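Long-range contacts in peroxinectin A (Dictyostelium discoideum, PDB 6ERC), which is a secreted haem peroxidase that uses hydrogen peroxide to oxidise phenolic donors and small anions such as iodide and thiocyanate: residues T24-A30 / N289-E295; H81-K87 / N144-I150; N294-T299 / R386-I392. The contacts are given in a common frame with arbitrary orientation. Residue numbers count along the deposited sequence, not the author numbering.

Contact 1 of 3, residues T24-A30 / N289-E295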
# COMPACT_ATOMS: atom_id res chain seq x y z
N THR A 24 3.39 4.34 -16.47
CA THR A 24 4.78 4.46 -16.89
C THR A 24 5.64 3.40 -16.22
O THR A 24 5.34 2.97 -15.10
CB THR A 24 5.36 5.85 -16.55
OG1 THR A 24 5.27 6.08 -15.15
CG2 THR A 24 4.60 6.94 -17.30
N PRO A 25 6.71 2.93 -16.89
CA PRO A 25 7.53 1.86 -16.31
C PRO A 25 8.05 2.24 -14.93
O PRO A 25 8.29 3.41 -14.62
CB PRO A 25 8.69 1.70 -17.30
CG PRO A 25 8.29 2.44 -18.56
CD PRO A 25 7.02 3.20 -18.31
N PHE A 26 8.18 1.21 -14.08
CA PHE A 26 8.80 1.39 -12.78
C PHE A 26 10.29 1.70 -12.93
O PHE A 26 10.89 1.51 -13.99
CB PHE A 26 8.63 0.14 -11.91
CG PHE A 26 7.26 -0.01 -11.32
CD1 PHE A 26 6.87 0.74 -10.22
CD2 PHE A 26 6.37 -0.93 -11.84
CE1 PHE A 26 5.62 0.58 -9.66
CE2 PHE A 26 5.11 -1.09 -11.29
CZ PHE A 26 4.73 -0.33 -10.20
N ILE A 27 10.88 2.17 -11.84
CA ILE A 27 12.32 2.38 -11.76
C ILE A 27 12.95 1.13 -11.15
O ILE A 27 12.29 0.34 -10.47
CB ILE A 27 12.65 3.65 -10.93
CG1 ILE A 27 12.11 4.90 -11.62
CG2 ILE A 27 14.15 3.80 -10.70
CD1 ILE A 27 12.71 5.18 -12.99
N ARG A 28 14.24 0.94 -11.41
CA ARG A 28 15.01 -0.15 -10.83
C ARG A 28 16.17 0.41 -10.03
O ARG A 28 16.94 1.24 -10.54
CB ARG A 28 15.54 -1.10 -11.91
CG ARG A 28 14.47 -1.86 -12.68
CD ARG A 28 14.04 -3.13 -11.96
NE ARG A 28 13.06 -3.86 -12.75
CZ ARG A 28 12.51 -5.02 -12.39
NH1 ARG A 28 12.85 -5.59 -11.24
NH2 ARG A 28 11.62 -5.60 -13.18
N LEU A 29 16.29 -0.02 -8.78
CA LEU A 29 17.51 0.24 -8.02
C LEU A 29 18.60 -0.77 -8.35
O LEU A 29 19.79 -0.45 -8.26
CB LEU A 29 17.23 0.20 -6.52
CG LEU A 29 16.09 1.08 -6.00
CD1 LEU A 29 15.97 0.94 -4.50
CD2 LEU A 29 16.31 2.53 -6.40
N ALA A 30 18.21 -1.99 -8.75
CA ALA A 30 19.13 -3.06 -9.06
C ALA A 30 18.69 -3.75 -10.34
O ALA A 30 17.49 -3.85 -10.62
CB ALA A 30 19.20 -4.08 -7.91
N ASN A 289 13.82 12.02 -9.96
CA ASN A 289 12.68 11.29 -10.51
C ASN A 289 11.89 10.68 -9.35
O ASN A 289 12.42 9.87 -8.59
CB ASN A 289 13.14 10.21 -11.48
CG ASN A 289 11.98 9.51 -12.17
OD1 ASN A 289 10.82 9.87 -11.98
ND2 ASN A 289 12.29 8.51 -12.98
N ALA A 290 10.63 11.08 -9.22
CA ALA A 290 9.76 10.59 -8.16
C ALA A 290 9.14 9.24 -8.47
O ALA A 290 8.47 8.67 -7.60
CB ALA A 290 8.65 11.60 -7.88
N GLN A 291 9.33 8.71 -9.69
CA GLN A 291 8.74 7.44 -10.07
C GLN A 291 9.08 6.36 -9.05
O GLN A 291 10.18 6.32 -8.50
CB GLN A 291 9.24 7.03 -11.46
CG GLN A 291 8.59 5.78 -12.03
CD GLN A 291 7.19 6.02 -12.55
OE1 GLN A 291 6.88 7.10 -13.06
NE2 GLN A 291 6.33 5.02 -12.43
N VAL A 292 8.11 5.47 -8.79
CA VAL A 292 8.31 4.41 -7.81
C VAL A 292 9.31 3.39 -8.35
O VAL A 292 9.33 3.09 -9.55
CB VAL A 292 6.97 3.75 -7.46
CG1 VAL A 292 7.18 2.55 -6.53
CG2 VAL A 292 6.03 4.76 -6.82
N SER A 293 10.13 2.85 -7.46
CA SER A 293 11.07 1.80 -7.83
C SER A 293 10.40 0.44 -7.75
O SER A 293 9.53 0.20 -6.91
CB SER A 293 12.30 1.83 -6.93
OG SER A 293 11.97 1.39 -5.62
N ASN A 294 10.83 -0.46 -8.63
CA ASN A 294 10.25 -1.80 -8.67
C ASN A 294 10.48 -2.54 -7.37
O ASN A 294 9.61 -3.31 -6.93
CB ASN A 294 10.84 -2.58 -9.84
CG ASN A 294 9.89 -3.63 -10.38
OD1 ASN A 294 9.37 -4.45 -9.62
ND2 ASN A 294 9.63 -3.58 -11.68
N GLU A 295 11.63 -2.32 -6.73
CA GLU A 295 11.93 -3.02 -5.48
C GLU A 295 11.11 -2.46 -4.32
O GLU A 295 10.78 -3.20 -3.39
CB GLU A 295 13.42 -2.92 -5.16
CG GLU A 295 14.33 -3.53 -6.22
CD GLU A 295 14.54 -2.61 -7.42
OE1 GLU A 295 13.83 -1.59 -7.52
OE2 GLU A 295 15.42 -2.91 -8.25
O HOH W 1 15.42 -5.21 -9.75

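Contact 2 of 3, residues H81-K87 / N144-I150. With NA (sodium ion), chain K; HEM (protoporphyrin IX containing Fe), chain F.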
# COMPACT_ATOMS: atom_id res chain seq x y z
N HIS A 81 -1.49 2.95 -1.78
CA HIS A 81 -2.53 3.19 -2.77
C HIS A 81 -2.47 4.60 -3.34
O HIS A 81 -3.20 4.89 -4.30
CB HIS A 81 -3.90 2.92 -2.15
CG HIS A 81 -4.14 1.48 -1.81
ND1 HIS A 81 -5.23 1.05 -1.08
CD2 HIS A 81 -3.42 0.37 -2.10
CE1 HIS A 81 -5.17 -0.26 -0.94
NE2 HIS A 81 -4.08 -0.70 -1.54
N ASN A 82 -1.64 5.48 -2.79
CA ASN A 82 -1.37 6.78 -3.38
C ASN A 82 -0.17 6.76 -4.33
O ASN A 82 0.15 7.80 -4.90
CB ASN A 82 -1.10 7.82 -2.28
CG ASN A 82 -2.37 8.45 -1.74
OD1 ASN A 82 -2.91 9.39 -2.33
ND2 ASN A 82 -2.86 7.93 -0.62
N MET A 83 0.48 5.61 -4.51
CA MET A 83 1.79 5.61 -5.16
C MET A 83 1.95 4.56 -6.25
O MET A 83 2.55 4.85 -7.29
CB MET A 83 2.87 5.42 -4.09
CG MET A 83 2.93 6.53 -3.06
SD MET A 83 4.20 6.28 -1.80
CE MET A 83 5.68 6.37 -2.80
N ALA A 84 1.47 3.33 -6.04
CA ALA A 84 1.81 2.25 -6.96
C ALA A 84 0.66 1.26 -7.11
O ALA A 84 -0.05 0.96 -6.15
CB ALA A 84 3.05 1.50 -6.47
N LEU A 85 0.49 0.76 -8.34
CA LEU A 85 -0.42 -0.34 -8.62
C LEU A 85 0.21 -1.22 -9.69
O LEU A 85 0.48 -0.74 -10.80
CB LEU A 85 -1.79 0.15 -9.08
CG LEU A 85 -2.77 -0.96 -9.46
CD1 LEU A 85 -3.22 -1.73 -8.22
CD2 LEU A 85 -3.96 -0.41 -10.22
N SER A 86 0.41 -2.49 -9.37
CA SER A 86 0.95 -3.45 -10.34
C SER A 86 -0.23 -4.17 -10.99
O SER A 86 -0.57 -5.31 -10.67
CB SER A 86 1.90 -4.42 -9.65
OG SER A 86 3.01 -3.73 -9.11
N LYS A 87 -0.87 -3.48 -11.92
CA LYS A 87 -2.08 -4.00 -12.55
C LYS A 87 -1.73 -5.17 -13.46
O LYS A 87 -0.91 -5.00 -14.38
CB LYS A 87 -2.78 -2.90 -13.33
CG LYS A 87 -4.21 -3.25 -13.76
CD LYS A 87 -4.91 -2.07 -14.41
CE LYS A 87 -6.30 -2.43 -14.93
NZ LYS A 87 -7.22 -2.82 -13.82
N ASN A 144 3.61 0.84 -13.85
CA ASN A 144 2.88 1.37 -12.71
C ASN A 144 1.56 1.95 -13.19
O ASN A 144 1.53 3.00 -13.84
CB ASN A 144 3.69 2.43 -11.96
CG ASN A 144 3.04 2.86 -10.66
OD1 ASN A 144 1.98 2.34 -10.29
ND2 ASN A 144 3.66 3.79 -9.97
N SER A 145 0.46 1.27 -12.89
CA SER A 145 -0.87 1.74 -13.27
C SER A 145 -1.44 2.75 -12.28
O SER A 145 -2.63 2.71 -11.96
CB SER A 145 -1.81 0.54 -13.44
OG SER A 145 -1.43 -0.25 -14.55
N LEU A 146 -0.61 3.66 -11.80
CA LEU A 146 -1.03 4.67 -10.83
C LEU A 146 0.01 5.78 -10.82
O LEU A 146 1.20 5.53 -11.07
CB LEU A 146 -1.18 4.06 -9.43
CG LEU A 146 -2.33 4.60 -8.58
CD1 LEU A 146 -3.67 4.10 -9.09
CD2 LEU A 146 -2.13 4.20 -7.13
N GLY A 147 -0.43 6.99 -10.52
CA GLY A 147 0.48 8.11 -10.40
C GLY A 147 1.45 7.92 -9.26
O GLY A 147 1.05 7.56 -8.15
N SER A 148 2.74 8.17 -9.52
CA SER A 148 3.77 7.92 -8.51
C SER A 148 3.79 8.98 -7.41
O SER A 148 4.37 8.73 -6.35
CB SER A 148 5.15 7.86 -9.18
OG SER A 148 5.20 6.81 -10.13
N TYR A 149 3.17 10.13 -7.64
CA TYR A 149 3.17 11.20 -6.66
C TYR A 149 2.08 10.97 -5.62
O TYR A 149 1.02 10.41 -5.92
CB TYR A 149 2.97 12.56 -7.33
CG TYR A 149 4.03 12.90 -8.35
CD1 TYR A 149 5.23 13.49 -7.96
CD2 TYR A 149 3.83 12.64 -9.70
CE1 TYR A 149 6.20 13.80 -8.89
CE2 TYR A 149 4.80 12.95 -10.63
CZ TYR A 149 5.98 13.53 -10.23
OH TYR A 149 6.95 13.84 -11.16
N ILE A 150 2.35 11.41 -4.39
CA ILE A 150 1.33 11.45 -3.35
C ILE A 150 0.44 12.64 -3.66
O ILE A 150 0.74 13.78 -3.28
CB ILE A 150 1.96 11.55 -1.95
CG1 ILE A 150 2.80 10.30 -1.67
CG2 ILE A 150 0.88 11.70 -0.89
CD1 ILE A 150 3.68 10.40 -0.44
NA NA K . -0.66 9.06 -6.83
CHA HEM F . -0.22 -5.33 -2.65
CHB HEM F . -3.80 -7.01 0.14
CHC HEM F . -2.06 -4.44 3.88
CHD HEM F . 1.65 -2.96 1.15
C1A HEM F . -1.30 -6.05 -2.20
C2A HEM F . -2.00 -7.07 -2.94
C3A HEM F . -2.99 -7.54 -2.18
C4A HEM F . -2.95 -6.83 -0.92
CMA HEM F . -4.02 -8.63 -2.55
CAA HEM F . -1.64 -7.51 -4.37
CBA HEM F . -1.12 -8.94 -4.27
CGA HEM F . -0.23 -9.25 -5.44
O1A HEM F . 0.83 -8.60 -5.59
O2A HEM F . -0.59 -10.16 -6.24
C1B HEM F . -3.64 -6.44 1.38
C2B HEM F . -4.54 -6.63 2.49
C3B HEM F . -4.07 -5.92 3.53
C4B HEM F . -2.85 -5.26 3.10
CMB HEM F . -5.80 -7.52 2.40
CAB HEM F . -4.63 -5.78 4.96
CBB HEM F . -5.70 -6.44 5.40
C1C HEM F . -0.90 -3.82 3.48
C2C HEM F . -0.05 -2.97 4.30
C3C HEM F . 0.99 -2.56 3.53
C4C HEM F . 0.80 -3.14 2.22
CMC HEM F . -0.37 -2.67 5.78
CAC HEM F . 2.21 -1.65 3.81
CBC HEM F . 2.48 -1.04 4.97
C1D HEM F . 1.44 -3.44 -0.13
C2D HEM F . 2.24 -3.12 -1.29
C3D HEM F . 1.73 -3.79 -2.32
C4D HEM F . 0.58 -4.53 -1.87
CMD HEM F . 3.48 -2.21 -1.28
CAD HEM F . 2.20 -3.78 -3.79
CBD HEM F . 1.65 -2.49 -4.38
CGD HEM F . 1.29 -2.66 -5.84
O1D HEM F . 0.16 -3.14 -6.12
O2D HEM F . 2.12 -2.33 -6.72
NA HEM F . -1.90 -5.93 -0.96
NB HEM F . -2.62 -5.60 1.78
NC HEM F . -0.35 -3.90 2.22
ND HEM F . 0.44 -4.30 -0.52
FE HEM F . -1.10 -4.89 0.60

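Contact 3 of 3, residues N294-T299 / R386-I392. With HEM (protoporphyrin IX containing Fe), chain F.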
# COMPACT_ATOMS: atom_id res chain seq x y z
N ASN A 294 10.83 -0.46 -8.63
CA ASN A 294 10.25 -1.80 -8.67
C ASN A 294 10.48 -2.54 -7.37
O ASN A 294 9.61 -3.31 -6.93
CB ASN A 294 10.84 -2.58 -9.84
CG ASN A 294 9.89 -3.63 -10.38
OD1 ASN A 294 9.37 -4.45 -9.62
ND2 ASN A 294 9.63 -3.58 -11.68
N GLU A 295 11.63 -2.32 -6.73
CA GLU A 295 11.93 -3.02 -5.48
C GLU A 295 11.11 -2.46 -4.32
O GLU A 295 10.78 -3.20 -3.39
CB GLU A 295 13.42 -2.92 -5.16
CG GLU A 295 14.33 -3.53 -6.22
CD GLU A 295 14.54 -2.61 -7.42
OE1 GLU A 295 13.83 -1.59 -7.52
OE2 GLU A 295 15.42 -2.91 -8.25
N PHE A 296 10.78 -1.17 -4.36
CA PHE A 296 10.01 -0.56 -3.28
C PHE A 296 8.63 -1.19 -3.17
O PHE A 296 8.26 -1.72 -2.12
CB PHE A 296 9.89 0.95 -3.53
CG PHE A 296 8.98 1.66 -2.55
CD1 PHE A 296 9.45 2.08 -1.32
CD2 PHE A 296 7.66 1.92 -2.88
CE1 PHE A 296 8.62 2.73 -0.42
CE2 PHE A 296 6.82 2.58 -1.98
CZ PHE A 296 7.31 2.98 -0.75
N THR A 297 7.86 -1.16 -4.25
CA THR A 297 6.49 -1.65 -4.19
C THR A 297 6.43 -3.17 -4.21
O THR A 297 5.56 -3.76 -3.56
CB THR A 297 5.67 -1.08 -5.36
OG1 THR A 297 4.29 -1.42 -5.19
CG2 THR A 297 6.16 -1.60 -6.70
N THR A 298 7.35 -3.83 -4.92
CA THR A 298 7.29 -5.28 -5.04
C THR A 298 7.85 -5.98 -3.80
O THR A 298 7.34 -7.02 -3.38
CB THR A 298 8.06 -5.74 -6.28
OG1 THR A 298 7.63 -4.98 -7.42
CG2 THR A 298 7.82 -7.22 -6.54
N THR A 299 8.91 -5.41 -3.19
CA THR A 299 9.65 -6.11 -2.15
C THR A 299 9.60 -5.38 -0.82
O THR A 299 9.00 -5.89 0.13
CB THR A 299 11.10 -6.32 -2.61
OG1 THR A 299 11.12 -6.80 -3.96
CG2 THR A 299 11.81 -7.32 -1.70
N ARG A 386 5.02 -12.37 -7.39
CA ARG A 386 5.22 -11.04 -7.95
C ARG A 386 6.70 -10.68 -8.00
O ARG A 386 7.18 -10.10 -8.99
CB ARG A 386 4.45 -10.00 -7.12
CG ARG A 386 4.28 -8.64 -7.79
CD ARG A 386 3.32 -8.69 -8.97
NE ARG A 386 2.01 -9.22 -8.60
CZ ARG A 386 1.03 -9.46 -9.46
NH1 ARG A 386 1.20 -9.22 -10.75
NH2 ARG A 386 -0.13 -9.95 -9.03
N ASN A 387 7.45 -11.02 -6.95
CA ASN A 387 8.89 -10.79 -6.97
C ASN A 387 9.56 -11.59 -8.08
O ASN A 387 10.42 -11.08 -8.80
CB ASN A 387 9.50 -11.14 -5.61
CG ASN A 387 9.12 -10.16 -4.52
OD1 ASN A 387 9.81 -9.16 -4.31
ND2 ASN A 387 8.03 -10.44 -3.82
N ARG A 388 9.16 -12.86 -8.23
CA ARG A 388 9.71 -13.69 -9.29
C ARG A 388 9.17 -13.28 -10.65
O ARG A 388 9.85 -13.44 -11.67
CB ARG A 388 9.40 -15.16 -9.01
CG ARG A 388 10.07 -15.67 -7.74
CD ARG A 388 9.53 -17.02 -7.32
NE ARG A 388 10.19 -17.51 -6.11
CZ ARG A 388 10.01 -18.72 -5.60
NH1 ARG A 388 9.18 -19.58 -6.18
NH2 ARG A 388 10.65 -19.08 -4.49
N ASP A 389 7.95 -12.74 -10.69
CA ASP A 389 7.41 -12.17 -11.92
C ASP A 389 8.22 -10.97 -12.36
O ASP A 389 8.56 -10.83 -13.54
CB ASP A 389 5.94 -11.80 -11.70
CG ASP A 389 5.31 -11.13 -12.92
OD1 ASP A 389 5.99 -10.99 -13.96
OD2 ASP A 389 4.12 -10.76 -12.83
N HIS A 390 8.55 -10.08 -11.43
CA HIS A 390 9.29 -8.86 -11.74
C HIS A 390 10.79 -9.09 -11.87
O HIS A 390 11.50 -8.18 -12.31
CB HIS A 390 9.05 -7.79 -10.67
CG HIS A 390 7.64 -7.30 -10.61
ND1 HIS A 390 7.29 -6.12 -9.99
CD2 HIS A 390 6.49 -7.83 -11.09
CE1 HIS A 390 5.98 -5.94 -10.09
NE2 HIS A 390 5.47 -6.96 -10.76
N GLY A 391 11.28 -10.27 -11.50
CA GLY A 391 12.70 -10.54 -11.59
C GLY A 391 13.52 -9.87 -10.51
O GLY A 391 14.63 -9.40 -10.78
N ILE A 392 12.99 -9.79 -9.29
CA ILE A 392 13.75 -9.21 -8.19
C ILE A 392 14.99 -10.07 -7.93
O ILE A 392 14.86 -11.30 -7.79
CB ILE A 392 12.88 -9.10 -6.92
CG1 ILE A 392 11.69 -8.15 -7.16
CG2 ILE A 392 13.71 -8.63 -5.72
CD1 ILE A 392 12.08 -6.69 -7.40
CHA HEM F . -0.22 -5.33 -2.65
CHB HEM F . -3.80 -7.01 0.14
CHC HEM F . -2.06 -4.44 3.88
CHD HEM F . 1.65 -2.96 1.15
C1A HEM F . -1.30 -6.05 -2.20
C2A HEM F . -2.00 -7.07 -2.94
C3A HEM F . -2.99 -7.54 -2.18
C4A HEM F . -2.95 -6.83 -0.92
CMA HEM F . -4.02 -8.63 -2.55
CAA HEM F . -1.64 -7.51 -4.37
CBA HEM F . -1.12 -8.94 -4.27
CGA HEM F . -0.23 -9.25 -5.44
O1A HEM F . 0.83 -8.60 -5.59
O2A HEM F . -0.59 -10.16 -6.24
C1B HEM F . -3.64 -6.44 1.38
C2B HEM F . -4.54 -6.63 2.49
C3B HEM F . -4.07 -5.92 3.53
C4B HEM F . -2.85 -5.26 3.10
CMB HEM F . -5.80 -7.52 2.40
CAB HEM F . -4.63 -5.78 4.96
CBB HEM F . -5.70 -6.44 5.40
C1C HEM F . -0.90 -3.82 3.48
C2C HEM F . -0.05 -2.97 4.30
C3C HEM F . 0.99 -2.56 3.53
C4C HEM F . 0.80 -3.14 2.22
CMC HEM F . -0.37 -2.67 5.78
CAC HEM F . 2.21 -1.65 3.81
CBC HEM F . 2.48 -1.04 4.97
C1D HEM F . 1.44 -3.44 -0.13
C2D HEM F . 2.24 -3.12 -1.29
C3D HEM F . 1.73 -3.79 -2.32
C4D HEM F . 0.58 -4.53 -1.87
CMD HEM F . 3.48 -2.21 -1.28
CAD HEM F . 2.20 -3.78 -3.79
CBD HEM F . 1.65 -2.49 -4.38
CGD HEM F . 1.29 -2.66 -5.84
O1D HEM F . 0.16 -3.14 -6.12
O2D HEM F . 2.12 -2.33 -6.72
NA HEM F . -1.90 -5.93 -0.96
NB HEM F . -2.62 -5.60 1.78
NC HEM F . -0.35 -3.90 2.22
ND HEM F . 0.44 -4.30 -0.52
FE HEM F . -1.10 -4.89 0.60

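Contact 1 of 3, residues T24-A30 / N289-E295
Residues 24-30 begin with the short edge strand 24-25 and meet 289-295, a loop that enters helix 294-300 at Asn294. A single beta bridge joins Ile27 and Ser293: Ile27 N donates to Val292 O (2.9 Å), and Asn294 N gives a very short bond to Ile27 O (2.5 Å). Ser293, chi1 p, is the N-cap, its hydroxyl bound to Phe296 N; the p rotamer of Thr24 sets OG1 2.8 Å from Gln291 OE1, with Ser21 O as its other partner. Phe26, chi1 m, turns its ring edge to Val292 O (CD1 to O 3.5 Å), while its CE1 packs on Val292 CG1 at 4.0 Å; strand 139-144 borders this side chain, whose nearest atom is about 5 Å from the haem of this animal haem peroxidase. Ile27 (m,m) lays CG1 on Gln291 CB (3.6 Å). Glu295 folds back through chi2 p, so OE1 takes Leu29 N (3.2 Å) and OE2 takes Ala30 N (3.0 Å). Arg28 starts out pointing away, yet its m,m start brings one guanidinium face against Asn294 ND2, a packing contact between donors (NH2 to ND2 3.2 Å); Glu141 binds both groups, and NH2 also binds His390 O. A water joins Arg28 NH1 (3.0 Å), Ala30 O (2.6 Å) and Glu295 OE2 (2.7 Å). A buried carboxylate is thus satisfied largely by backbone amides and water, fastening the N-terminal segment to the first helical turn.

Contact 2 of 3, residues H81-K87 / N144-I150
A sodium ion sits between two irregular loops and is bound by backbone carbonyls from both: Asn82 O at 2.4 Å, Gly147 O at 2.6 Å and Tyr149 O at 2.3 Å from NA. Asp151 and Asn153 complete the site. The ion explains how Asn82 O and Tyr149 O can lie only 2.9 Å apart. Farther along, Asn144 reads the other backbone with its amide: ND2 donates to Met83 O (3.1 Å) and OD1 accepts from Leu85 N (2.9 Å), while Ser145 N donates to Leu85 O (2.9 Å). Apolar contacts fill in, Met83 CG on Ile150 CG1 and Leu85 CB on Leu146 CB, each at 4.0 Å. One loop starts with His81, the predicted proton acceptor, which lies beside Arg213, and later reaches the haem, where Ser86 OG donates to the propionate oxygen O2D of HEM (2.9 Å). Metal coordination and amide pairing thus fix, mainly through main-chain atoms, a loop that carries both the putative catalytic histidine and a haem propionate anchor.

Contact 3 of 3, residues N294-T299 / R386-I392
Two hydrogen bonds join the helices of this antiparallel pair in the haem-binding core of the animal peroxidase fold, where 386-392 closes in a Schellman motif: His390 ND1 donates to Asn294 OD1 (2.7 Å), and Thr299 OG1 donates to Asn387 OD1 (2.7 Å). The first lies near the plane of the imidazole. Thr298 OG1 lies 2.8 Å from His390 ND1 and also close to its own turn, 2.6 Å from Asn294 O and 2.9 Å from Asn294 OD1. Each helix also reaches a different haem propionate. Thr297 OG1 donates to O2D of HEM at 2.8 Å; Arg386 NH2 donates to O2A of HEM at 2.8 Å and Arg386 NE to O1A of HEM at 3.3 Å. Thr119 binds both Arg386 NH1 and His390 NE2, while Asn294 ND2 is held by Glu141 and Asn387 ND2 by Asn383 O. In the Schellman motif Ile392 N bonds Asn387 O (2.9 Å) and Gly391 N weakly bonds Arg388 O (3.5 Å); Gly391, with positive phi, is the first residue to leave helical geometry, and the turn brings Ile392 back against helix 294-300. The axes of the short helical segments 294-299 and 386-390 are 10.0 Å apart and their N-to-C directions make 153°, a spacing bridged by side chains. Thr298 CG2 meets Arg386 CG and Ile392 CG1, both at 4.0 Å, and Ile392 CD1 reaches Glu295 CG at 4.1 Å. Beside helix 435-441, Ile392 CG1 comes within 3.5 Å of Thr299 OG1.

Overall arrangement
The three contacts cluster beside the haem, with centres 11 Å apart for contacts 1 and 2 and for contacts 1 and 3, and 14 Å for contacts 2 and 3. Along the chain, contact 2 is nested within the long loop closed by contact 1, and contact 3 follows in series, starting on Asn294 and Glu295, where contact 1 ends in helix 294-300. Phe26 CE1 also packs on Thr297 CG2 at 3.7 Å. Strands 24-25 and 139-144, neighbours in one antiparallel sheet, link contacts 1 and 2. Ser86 of contact 2 and Thr297 of contact 3 bind the same propionate oxygen, while Arg386 takes the other propionate, so segments distant in sequence converge on one cofactor.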